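Local atomic coordinates of alanine racemase (PDB entry 3E5P), a protein that belongs to the alanine racemase family, whose subunits join a TIM-barrel domain carrying pyridoxal-5'-phosphate to a second, C-terminal domain. Residues A34-V39 / G218-Y223; L102-A107 / L127-K132; E164-H169 / E197-V202. The protein carries 1 engineered substitution. All coordinates share one frame; numbering follows the deposited sequence.

Contact 1: A34-V39 / G218-Y223; sequences ALFAVV and GNMIRY. With PLP (pyridoxal-5'-phosphate), chain J.
Phe36 offers one face of its ring as a shallow seat, and the sulfur of Met220 settles into it. Met220 SD lies 3.9 Å from the centroid of the Phe36 ring, only 22° off the normal but displaced toward the rim: a Met-aromatic contact. The thioether chain, bent at chi2 and chi3, crosses the ring at about a right angle, so that its CG also presses on the ring, 3.5 Å from Phe36 CD1. Behind them the smaller Ala34 CB rests on the same Met220 CG. On the opposite face of the sheet the forked end of Leu35 fills the dip between two neighbours. Its CG stands anti to the backbone N (chi1 -169°), which tips the fork toward the partner strand; there Leu35 CD2 packs 3.3 Å from Ile221 CD1, and Leu35 CD1 lies 3.7 Å from Tyr223 CB. Between the two layers parallel backbone bonds hold the register, among them Phe36 N to Ile221 O at 2.9 Å. Arg222 bends at chi3 away from the pair and donates from NE to N1 of pyridoxal-5'-phosphate over 3.0 Å; its guanidinium is further held by Thr168, His169 and His203. Here the first and last strands of a TIM barrel meet, Leu35, Ile221 and Tyr223 facing the outer helices, and the seam that closes the cylinder also reaches the cofactor site.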
loop_
_atom_site.group_PDB
_atom_site.type_symbol
_atom_site.label_atom_id
_atom_site.label_comp_id
_atom_site.label_asym_id
_atom_site.label_seq_id
_atom_site.Cartn_x
_atom_site.Cartn_y
_atom_site.Cartn_z
ATOM N N ALA C 34 31.973 -8.537 -3.830
ATOM C CA ALA C 34 30.967 -8.841 -2.821
ATOM C C ALA C 34 29.536 -8.621 -3.308
ATOM O O ALA C 34 29.269 -7.774 -4.152
ATOM C CB ALA C 34 31.224 -8.000 -1.558
ATOM N N LEU C 35 28.614 -9.393 -2.752
ATOM C CA LEU C 35 27.212 -9.293 -3.123
ATOM C C LEU C 35 26.432 -8.772 -1.931
ATOM O O LEU C 35 26.325 -9.441 -0.903
ATOM C CB LEU C 35 26.674 -10.674 -3.522
ATOM C CG LEU C 35 25.300 -10.853 -4.186
ATOM C CD1 LEU C 35 24.243 -10.015 -3.485
ATOM C CD2 LEU C 35 25.390 -10.469 -5.638
ATOM N N PHE C 36 25.900 -7.568 -2.058
ATOM C CA PHE C 36 25.097 -7.006 -0.982
ATOM C C PHE C 36 23.635 -7.125 -1.401
ATOM O O PHE C 36 23.265 -6.718 -2.500
ATOM C CB PHE C 36 25.473 -5.538 -0.743
ATOM C CG PHE C 36 26.557 -5.346 0.278
ATOM C CD1 PHE C 36 27.728 -6.084 0.219
ATOM C CD2 PHE C 36 26.404 -4.425 1.303
ATOM C CE1 PHE C 36 28.739 -5.912 1.170
ATOM C CE2 PHE C 36 27.410 -4.244 2.262
ATOM C CZ PHE C 36 28.581 -4.995 2.190
ATOM N N ALA C 37 22.814 -7.712 -0.541
ATOM C CA ALA C 37 21.399 -7.872 -0.843
ATOM C C ALA C 37 20.640 -6.647 -0.357
ATOM O O ALA C 37 20.641 -6.349 0.842
ATOM C CB ALA C 37 20.855 -9.129 -0.173
ATOM N N VAL C 38 20.012 -5.921 -1.277
ATOM C CA VAL C 38 19.246 -4.745 -0.879
ATOM C C VAL C 38 17.823 -5.216 -0.595
ATOM O O VAL C 38 17.150 -5.757 -1.470
ATOM C CB VAL C 38 19.262 -3.650 -1.977
ATOM C CG1 VAL C 38 19.049 -4.259 -3.319
ATOM C CG2 VAL C 38 18.185 -2.625 -1.714
ATOM N N VAL C 39 17.284 -5.152 0.792
ATOM C CA VAL C 39 15.960 -5.600 1.183
ATOM C C VAL C 39 15.088 -4.472 1.703
ATOM O O VAL C 39 14.309 -4.659 2.647
ATOM C CB VAL C 39 16.052 -6.704 2.263
ATOM C CG1 VAL C 39 16.775 -7.917 1.694
ATOM C CG2 VAL C 39 16.777 -6.177 3.504
ATOM N N GLY C 218 34.528 -1.799 -9.946
ATOM C CA GLY C 218 33.839 -2.014 -8.688
ATOM C C GLY C 218 34.088 -3.385 -8.104
ATOM O O GLY C 218 34.410 -4.317 -8.832
ATOM N N ASN C 219 33.929 -3.515 -6.792
ATOM C CA ASN C 219 34.143 -4.796 -6.134
ATOM C C ASN C 219 32.961 -5.232 -5.280
ATOM O O ASN C 219 33.051 -6.217 -4.565
ATOM C CB ASN C 219 35.406 -4.746 -5.272
ATOM C CG ASN C 219 35.319 -3.724 -4.148
ATOM O OD1 ASN C 219 34.340 -2.985 -4.024
ATOM N ND2 ASN C 219 36.352 -3.682 -3.315
ATOM N N MET C 220 31.850 -4.508 -5.365
ATOM C CA MET C 220 30.656 -4.850 -4.591
ATOM C C MET C 220 29.386 -4.446 -5.335
ATOM O O MET C 220 29.275 -3.310 -5.788
ATOM C CB MET C 220 30.692 -4.143 -3.230
ATOM C CG MET C 220 29.552 -4.526 -2.291
ATOM S SD MET C 220 28.382 -3.183 -1.980
ATOM C CE MET C 220 27.307 -3.436 -3.287
ATOM N N ILE C 221 28.424 -5.354 -5.466
ATOM C CA ILE C 221 27.192 -4.992 -6.166
ATOM C C ILE C 221 25.958 -4.986 -5.266
ATOM O O ILE C 221 25.810 -5.841 -4.379
ATOM C CB ILE C 221 26.924 -5.909 -7.364
ATOM C CG1 ILE C 221 26.440 -7.274 -6.881
ATOM C CG2 ILE C 221 28.196 -6.023 -8.209
ATOM C CD1 ILE C 221 25.834 -8.126 -7.976
ATOM N N ARG C 222 25.094 -3.991 -5.474
ATOM C CA ARG C 222 23.871 -3.858 -4.692
ATOM C C ARG C 222 22.776 -4.547 -5.496
ATOM O O ARG C 222 22.190 -3.952 -6.406
ATOM C CB ARG C 222 23.520 -2.377 -4.469
ATOM C CG ARG C 222 24.650 -1.515 -3.867
ATOM C CD ARG C 222 24.246 -0.039 -3.715
ATOM N NE ARG C 222 23.942 0.587 -4.999
ATOM C CZ ARG C 222 24.847 1.144 -5.798
ATOM N NH1 ARG C 222 26.131 1.164 -5.444
ATOM N NH2 ARG C 222 24.470 1.670 -6.961
ATOM N N TYR C 223 22.510 -5.803 -5.141
ATOM C CA TYR C 223 21.523 -6.636 -5.817
ATOM C C TYR C 223 20.118 -6.487 -5.249
ATOM O O TYR C 223 19.850 -6.842 -4.096
ATOM C CB TYR C 223 21.945 -8.099 -5.729
ATOM C CG TYR C 223 21.670 -8.903 -6.978
ATOM C CD1 TYR C 223 21.253 -10.226 -6.897
ATOM C CD2 TYR C 223 21.844 -8.345 -8.244
ATOM C CE1 TYR C 223 21.010 -10.969 -8.043
ATOM C CE2 TYR C 223 21.609 -9.087 -9.393
ATOM C CZ TYR C 223 21.189 -10.391 -9.281
ATOM O OH TYR C 223 20.928 -11.121 -10.418
HETATM N N1 PLP J . 20.974 0.910 -5.339
HETATM C C2 PLP J . 20.167 1.883 -4.899
HETATM C C2A PLP J . 20.827 3.169 -4.602
HETATM C C3 PLP J . 18.805 1.676 -4.725
HETATM O O3 PLP J . 18.022 2.756 -4.722
HETATM C C4 PLP J . 18.185 0.445 -4.985
HETATM C C4A PLP J . 17.131 -0.070 -3.997
HETATM O O4A PLP J . 16.131 0.441 -3.492
HETATM C C5 PLP J . 19.065 -0.526 -5.499
HETATM C C6 PLP J . 20.426 -0.282 -5.625
HETATM C C5A PLP J . 18.631 -1.773 -6.184
HETATM O O4P PLP J . 18.462 -1.621 -7.545
HETATM P P PLP J . 17.552 -2.669 -8.217
HETATM O O1P PLP J . 18.334 -3.834 -8.397
HETATM O O2P PLP J . 17.193 -2.386 -9.568
HETATM O O3P PLP J . 16.396 -2.894 -7.375
#

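Contact 2: L102-A107 / L127-K132; sequences LSVTVA and LRVHLK
Val106 sets CG1 opposite its backbone N (chi1 179°), which leaves CG2 beside that N and directed at the partner strand, 3.7 Å from Val129 CB. Leu131, whose CG is swung away from its carbonyl carbon (chi1 -58°), lies alongside Val106 and points the same way, bringing Leu131 CD2 to 3.4 Å from Val106 CB. One valine is thereby wedged against two partner residues. Earlier on the same face, Val104 CG2 meets Leu127 CD2 at 3.7 Å, the two side chains crossing at about a right angle.

The other side of the sheet carries the polar groups of this pair. Arg128 stretches fully extended past Ser103, whose OG approaches to 3.3 Å of Arg128 CD and lies in the plane of the guanidinium, at its edge. A water ties the ends together, donating to Ser103 OG over 2.9 Å and accepting a weak bond from Arg128 NH1. The stronger partner of Arg128 is Asp101, through a salt bridge, while Ser103 OG and His130 NE2 both bond to Glu164 OE1, which probably helps fix the turn of the imidazole. Four backbone hydrogen bonds knit the parallel strands, the shortest from His130 N to Val104 O at 2.7 Å.

The two strands form a beta-alpha-beta unit with helix 109-116, whose Trp111 and Leu112 pack on the valine-rich face. Strand 83-85 bonds to the other flank of 103-106, strand 161-167 to that of 127-132, and Phe167 and Leu84 pack against His130 on the barrel's inner side.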
loop_
_atom_site.group_PDB
_atom_site.type_symbol
_atom_site.label_atom_id
_atom_site.label_comp_id
_atom_site.label_asym_id
_atom_site.label_seq_id
_atom_site.Cartn_x
_atom_site.Cartn_y
_atom_site.Cartn_z
ATOM N N LEU C 102 26.007 0.876 11.990
ATOM C CA LEU C 102 25.424 0.875 10.658
ATOM C C LEU C 102 26.260 1.754 9.762
ATOM O O LEU C 102 26.888 2.692 10.233
ATOM C CB LEU C 102 24.017 1.454 10.715
ATOM C CG LEU C 102 23.103 0.845 11.763
ATOM C CD1 LEU C 102 21.775 1.574 11.767
ATOM C CD2 LEU C 102 22.928 -0.615 11.458
ATOM N N SER C 103 26.255 1.463 8.470
ATOM C CA SER C 103 27.015 2.259 7.512
ATOM C C SER C 103 26.070 3.231 6.796
ATOM O O SER C 103 25.067 2.803 6.222
ATOM C CB SER C 103 27.670 1.344 6.478
ATOM O OG SER C 103 28.357 0.276 7.089
ATOM N N VAL C 104 26.389 4.526 6.822
ATOM C CA VAL C 104 25.546 5.533 6.158
ATOM C C VAL C 104 26.181 6.148 4.924
ATOM O O VAL C 104 27.414 6.186 4.792
ATOM C CB VAL C 104 25.188 6.715 7.084
ATOM C CG1 VAL C 104 24.295 6.246 8.192
ATOM C CG2 VAL C 104 26.452 7.352 7.630
ATOM N N THR C 105 25.336 6.636 4.021
ATOM C CA THR C 105 25.848 7.267 2.824
ATOM C C THR C 105 25.907 8.754 3.133
ATOM O O THR C 105 25.069 9.277 3.867
ATOM C CB THR C 105 24.948 7.003 1.583
ATOM O OG1 THR C 105 23.952 8.019 1.466
ATOM C CG2 THR C 105 24.254 5.677 1.714
ATOM N N VAL C 106 26.917 9.424 2.593
ATOM C CA VAL C 106 27.089 10.851 2.804
ATOM C C VAL C 106 27.034 11.531 1.445
ATOM O O VAL C 106 27.592 11.025 0.468
ATOM C CB VAL C 106 28.444 11.156 3.478
ATOM C CG1 VAL C 106 28.610 12.653 3.660
ATOM C CG2 VAL C 106 28.524 10.443 4.820
ATOM N N ALA C 107 26.369 12.682 1.389
ATOM C CA ALA C 107 26.230 13.412 0.136
ATOM C C ALA C 107 26.725 14.852 0.187
ATOM O O ALA C 107 26.750 15.533 -0.839
ATOM C CB ALA C 107 24.787 13.388 -0.300
ATOM N N LEU C 127 32.517 5.972 12.710
ATOM C CA LEU C 127 31.301 5.952 11.902
ATOM C C LEU C 127 31.668 5.514 10.489
ATOM O O LEU C 127 32.491 6.160 9.836
ATOM C CB LEU C 127 30.692 7.354 11.852
ATOM C CG LEU C 127 29.194 7.517 11.599
ATOM C CD1 LEU C 127 28.919 8.973 11.297
ATOM C CD2 LEU C 127 28.741 6.647 10.457
ATOM N N ARG C 128 31.071 4.413 10.032
ATOM C CA ARG C 128 31.330 3.887 8.686
ATOM C C ARG C 128 30.516 4.686 7.677
ATOM O O ARG C 128 29.290 4.571 7.642
ATOM C CB ARG C 128 30.897 2.427 8.568
ATOM C CG ARG C 128 31.477 1.451 9.565
ATOM C CD ARG C 128 30.750 0.125 9.406
ATOM N NE ARG C 128 31.324 -0.947 10.201
ATOM C CZ ARG C 128 30.877 -2.200 10.188
ATOM N NH1 ARG C 128 29.846 -2.534 9.417
ATOM N NH2 ARG C 128 31.457 -3.122 10.951
ATOM N N VAL C 129 31.190 5.476 6.850
ATOM C CA VAL C 129 30.482 6.273 5.864
ATOM C C VAL C 129 30.840 5.932 4.420
ATOM O O VAL C 129 32.000 5.694 4.093
ATOM C CB VAL C 129 30.734 7.784 6.088
ATOM C CG1 VAL C 129 30.836 8.070 7.581
ATOM C CG2 VAL C 129 31.995 8.227 5.357
ATOM N N HIS C 130 29.826 5.887 3.563
ATOM C CA HIS C 130 30.030 5.628 2.137
ATOM C C HIS C 130 29.659 6.935 1.443
ATOM O O HIS C 130 28.549 7.427 1.606
ATOM C CB HIS C 130 29.114 4.501 1.617
ATOM C CG HIS C 130 29.494 3.132 2.091
ATOM N ND1 HIS C 130 29.457 2.024 1.266
ATOM C CD2 HIS C 130 29.893 2.683 3.307
ATOM C CE1 HIS C 130 29.819 0.956 1.953
ATOM N NE2 HIS C 130 30.089 1.327 3.194
ATOM N N LEU C 131 30.581 7.504 0.686
ATOM C CA LEU C 131 30.306 8.760 -0.000
ATOM C C LEU C 131 29.661 8.501 -1.352
ATOM O O LEU C 131 30.135 7.673 -2.129
ATOM C CB LEU C 131 31.605 9.549 -0.188
ATOM C CG LEU C 131 32.362 9.888 1.101
ATOM C CD1 LEU C 131 33.663 10.632 0.774
ATOM C CD2 LEU C 131 31.474 10.738 1.999
ATOM N N LYS C 132 28.565 9.192 -1.636
ATOM C CA LYS C 132 27.918 8.996 -2.918
ATOM C C LYS C 132 28.241 10.126 -3.873
ATOM O O LYS C 132 28.112 11.303 -3.543
ATOM C CB LYS C 132 26.397 8.887 -2.767
ATOM C CG LYS C 132 25.697 8.464 -4.067
ATOM C CD LYS C 132 24.187 8.455 -3.939
ATOM C CE LYS C 132 23.535 8.132 -5.273
ATOM N NZ LYS C 132 22.047 8.273 -5.243
HETATM O O HOH W 1 27.337 -1.776 8.877
#

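Contact 3: E164-H169 / E197-V202. With PLP (pyridoxal-5'-phosphate), chain J.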
loop_
_atom_site.group_PDB
_atom_site.type_symbol
_atom_site.label_atom_id
_atom_site.label_comp_id
_atom_site.label_asym_id
_atom_site.label_seq_id
_atom_site.Cartn_x
_atom_site.Cartn_y
_atom_site.Cartn_z
ATOM N N GLU C 164 34.136 3.402 4.580
ATOM C CA GLU C 164 33.975 2.053 4.089
ATOM C C GLU C 164 33.899 2.024 2.561
ATOM O O GLU C 164 34.428 1.115 1.918
ATOM C CB GLU C 164 32.692 1.497 4.708
ATOM C CG GLU C 164 32.697 0.042 5.091
ATOM C CD GLU C 164 31.498 -0.304 5.964
ATOM O OE1 GLU C 164 30.368 0.099 5.613
ATOM O OE2 GLU C 164 31.682 -0.979 6.996
ATOM N N GLY C 165 33.250 3.016 1.969
ATOM C CA GLY C 165 33.143 3.009 0.522
ATOM C C GLY C 165 32.879 4.328 -0.169
ATOM O O GLY C 165 32.861 5.393 0.442
ATOM N N ILE C 166 32.711 4.237 -1.482
ATOM C CA ILE C 166 32.416 5.382 -2.323
ATOM C C ILE C 166 31.613 4.771 -3.454
ATOM O O ILE C 166 32.041 3.800 -4.064
ATOM C CB ILE C 166 33.706 6.065 -2.830
ATOM C CG1 ILE C 166 33.345 7.359 -3.553
ATOM C CG2 ILE C 166 34.496 5.130 -3.707
ATOM C CD1 ILE C 166 34.530 8.234 -3.856
ATOM N N PHE C 167 30.432 5.309 -3.723
ATOM C CA PHE C 167 29.598 4.709 -4.751
ATOM C C PHE C 167 28.748 5.679 -5.540
ATOM O O PHE C 167 28.570 6.824 -5.142
ATOM C CB PHE C 167 28.676 3.701 -4.088
ATOM C CG PHE C 167 27.627 4.333 -3.223
ATOM C CD1 PHE C 167 26.284 4.299 -3.598
ATOM C CD2 PHE C 167 27.974 4.962 -2.034
ATOM C CE1 PHE C 167 25.297 4.883 -2.791
ATOM C CE2 PHE C 167 27.000 5.550 -1.221
ATOM C CZ PHE C 167 25.661 5.510 -1.598
ATOM N N THR C 168 28.220 5.197 -6.660
ATOM C CA THR C 168 27.327 5.979 -7.515
ATOM C C THR C 168 26.166 5.052 -7.856
ATOM O O THR C 168 26.166 3.889 -7.444
ATOM C CB THR C 168 28.011 6.444 -8.823
ATOM O OG1 THR C 168 27.197 7.437 -9.453
ATOM C CG2 THR C 168 28.186 5.286 -9.786
ATOM N N HIS C 169 25.179 5.556 -8.597
ATOM C CA HIS C 169 24.016 4.743 -8.973
ATOM C C HIS C 169 23.569 5.115 -10.376
ATOM O O HIS C 169 23.447 6.296 -10.678
ATOM C CB HIS C 169 22.883 4.996 -7.982
ATOM C CG HIS C 169 21.715 4.077 -8.143
ATOM N ND1 HIS C 169 21.825 2.709 -8.033
ATOM C CD2 HIS C 169 20.401 4.334 -8.343
ATOM C CE1 HIS C 169 20.631 2.160 -8.152
ATOM N NE2 HIS C 169 19.748 3.123 -8.339
ATOM N N GLU C 197 43.586 7.067 -2.822
ATOM C CA GLU C 197 43.239 5.928 -1.983
ATOM C C GLU C 197 41.810 5.507 -2.271
ATOM O O GLU C 197 40.964 6.342 -2.592
ATOM C CB GLU C 197 43.371 6.271 -0.497
ATOM C CG GLU C 197 44.803 6.384 -0.007
ATOM C CD GLU C 197 44.890 6.544 1.502
ATOM O OE1 GLU C 197 44.565 5.574 2.223
ATOM O OE2 GLU C 197 45.279 7.641 1.963
ATOM N N LEU C 198 41.552 4.209 -2.169
ATOM C CA LEU C 198 40.219 3.678 -2.390
ATOM C C LEU C 198 39.802 2.868 -1.175
ATOM O O LEU C 198 40.604 2.120 -0.620
ATOM C CB LEU C 198 40.187 2.805 -3.652
ATOM C CG LEU C 198 40.357 3.610 -4.947
ATOM C CD1 LEU C 198 40.449 2.682 -6.130
ATOM C CD2 LEU C 198 39.196 4.580 -5.112
ATOM N N PRO C 199 38.538 3.019 -0.739
ATOM C CA PRO C 199 37.994 2.303 0.418
ATOM C C PRO C 199 37.902 0.816 0.101
ATOM O O PRO C 199 38.365 0.381 -0.946
ATOM C CB PRO C 199 36.624 2.947 0.597
ATOM C CG PRO C 199 36.217 3.229 -0.820
ATOM C CD PRO C 199 37.485 3.809 -1.409
ATOM N N ARG C 200 37.304 0.038 0.993
ATOM C CA ARG C 200 37.184 -1.397 0.765
ATOM C C ARG C 200 36.018 -1.734 -0.149
ATOM O O ARG C 200 36.008 -2.795 -0.776
ATOM C CB ARG C 200 36.980 -2.134 2.083
ATOM C CG ARG C 200 35.629 -1.873 2.695
ATOM C CD ARG C 200 35.342 -2.824 3.839
ATOM N NE ARG C 200 35.395 -4.218 3.416
ATOM C CZ ARG C 200 34.855 -5.225 4.099
ATOM N NH1 ARG C 200 34.215 -4.992 5.241
ATOM N NH2 ARG C 200 34.948 -6.466 3.638
ATOM N N TYR C 201 35.033 -0.836 -0.200
ATOM C CA TYR C 201 33.834 -1.029 -1.014
ATOM C C TYR C 201 33.623 0.032 -2.075
ATOM O O TYR C 201 33.251 1.163 -1.766
ATOM C CB TYR C 201 32.588 -1.062 -0.128
ATOM C CG TYR C 201 32.442 -2.303 0.716
ATOM C CD1 TYR C 201 32.103 -2.214 2.065
ATOM C CD2 TYR C 201 32.632 -3.564 0.169
ATOM C CE1 TYR C 201 31.958 -3.354 2.842
ATOM C CE2 TYR C 201 32.493 -4.704 0.932
ATOM C CZ TYR C 201 32.156 -4.596 2.266
ATOM O OH TYR C 201 32.016 -5.740 3.016
ATOM N N VAL C 202 33.864 -0.336 -3.327
ATOM C CA VAL C 202 33.657 0.572 -4.445
ATOM C C VAL C 202 32.545 -0.063 -5.275
ATOM O O VAL C 202 32.773 -1.025 -6.025
ATOM C CB VAL C 202 34.937 0.727 -5.278
ATOM C CG1 VAL C 202 34.637 1.510 -6.554
ATOM C CG2 VAL C 202 35.983 1.455 -4.461
HETATM N N1 PLP J . 20.974 0.910 -5.339
HETATM C C2 PLP J . 20.167 1.883 -4.899
HETATM C C2A PLP J . 20.827 3.169 -4.602
HETATM C C3 PLP J . 18.805 1.676 -4.725
HETATM O O3 PLP J . 18.022 2.756 -4.722
HETATM C C4 PLP J . 18.185 0.445 -4.985
HETATM C C4A PLP J . 17.131 -0.070 -3.997
HETATM O O4A PLP J . 16.131 0.441 -3.492
HETATM C C5 PLP J . 19.065 -0.526 -5.499
HETATM C C6 PLP J . 20.426 -0.282 -5.625
HETATM C C5A PLP J . 18.631 -1.773 -6.184
HETATM O O4P PLP J . 18.462 -1.621 -7.545
HETATM P P PLP J . 17.552 -2.669 -8.217
HETATM O O1P PLP J . 18.334 -3.834 -8.397
HETATM O O2P PLP J . 17.193 -2.386 -9.568
HETATM O O3P PLP J . 16.396 -2.894 -7.375
#
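The carbonyl oxygen of Glu164 is approached by three consecutive residues of the other segment, one of which donates a hydrogen bond. Tyr201 N donates to Glu164 O over 2.9 Å, a somewhat bent bond (147° at the hydrogen), while Pro199 CB comes to 3.2 Å of the same oxygen and Arg200 CG lies close by. One step on, Ile166 N returns a bond to Tyr201 O at 3.1 Å, so the two strands are joined by a short parallel pairing with Gly165 in the middle. The position suits a glycine: the place a CB would occupy is taken by Tyr201 O, and the bare Gly165 CA lets the proline ring move in, with Pro199 CG at 3.4 Å.

Side chains line both faces of the pairing. Ile166 crosses Pro199 at about a right angle and sends CG2 to 3.9 Å from Pro199 CG; the same methyl meets Val202 CG2 at 4.0 Å. On the other face Glu164 and Tyr201 run side by side, Glu164 CG 3.8 Å from Tyr201 CD1, with carboxylate and ring planes 73° apart. The Glu164 carboxylate turns inward, where its OE1 bonds to Ser103 and His130. Opposite charges also lie near one another where Glu164 and Arg200 run alongside, though without a salt bridge.

Farther along, His169 turns one face of its imidazole to pyridoxal-5'-phosphate, whose methyl C2A sits over the ring centre. Arg222 of the same chain bonds to His169 ND1 and Tyr267 of the second subunit to His169 NE2, which would hold the imidazole plane in position. Strands 161-167 and 201-205, linked through helix 179-192, make a classic beta-alpha-beta unit of a TIM barrel, in which the loop leaving the earlier strand helps to build the cofactor site.

From the N terminus, the chain lays down 34-39, the first half of contact 1, which waits for its partner until 218-223. Within that long loop contact 2 closes first, when 127-132 returns beside 102-107 after one helix. Contact 3 then follows in series, as 197-202 joins 164-169, also after one helix. Both are thus nested inside contact 1, and none cross. Strands 127-132 and 161-167 are neighbours, as are 201-205 and 220-223, so all three contacts belong to one continuous eight-stranded parallel sheet. Contacts 1 and 3 additionally meet at pyridoxal-5'-phosphate, while the Lys132 side chain of contact 2 comes to about 5 Å from it.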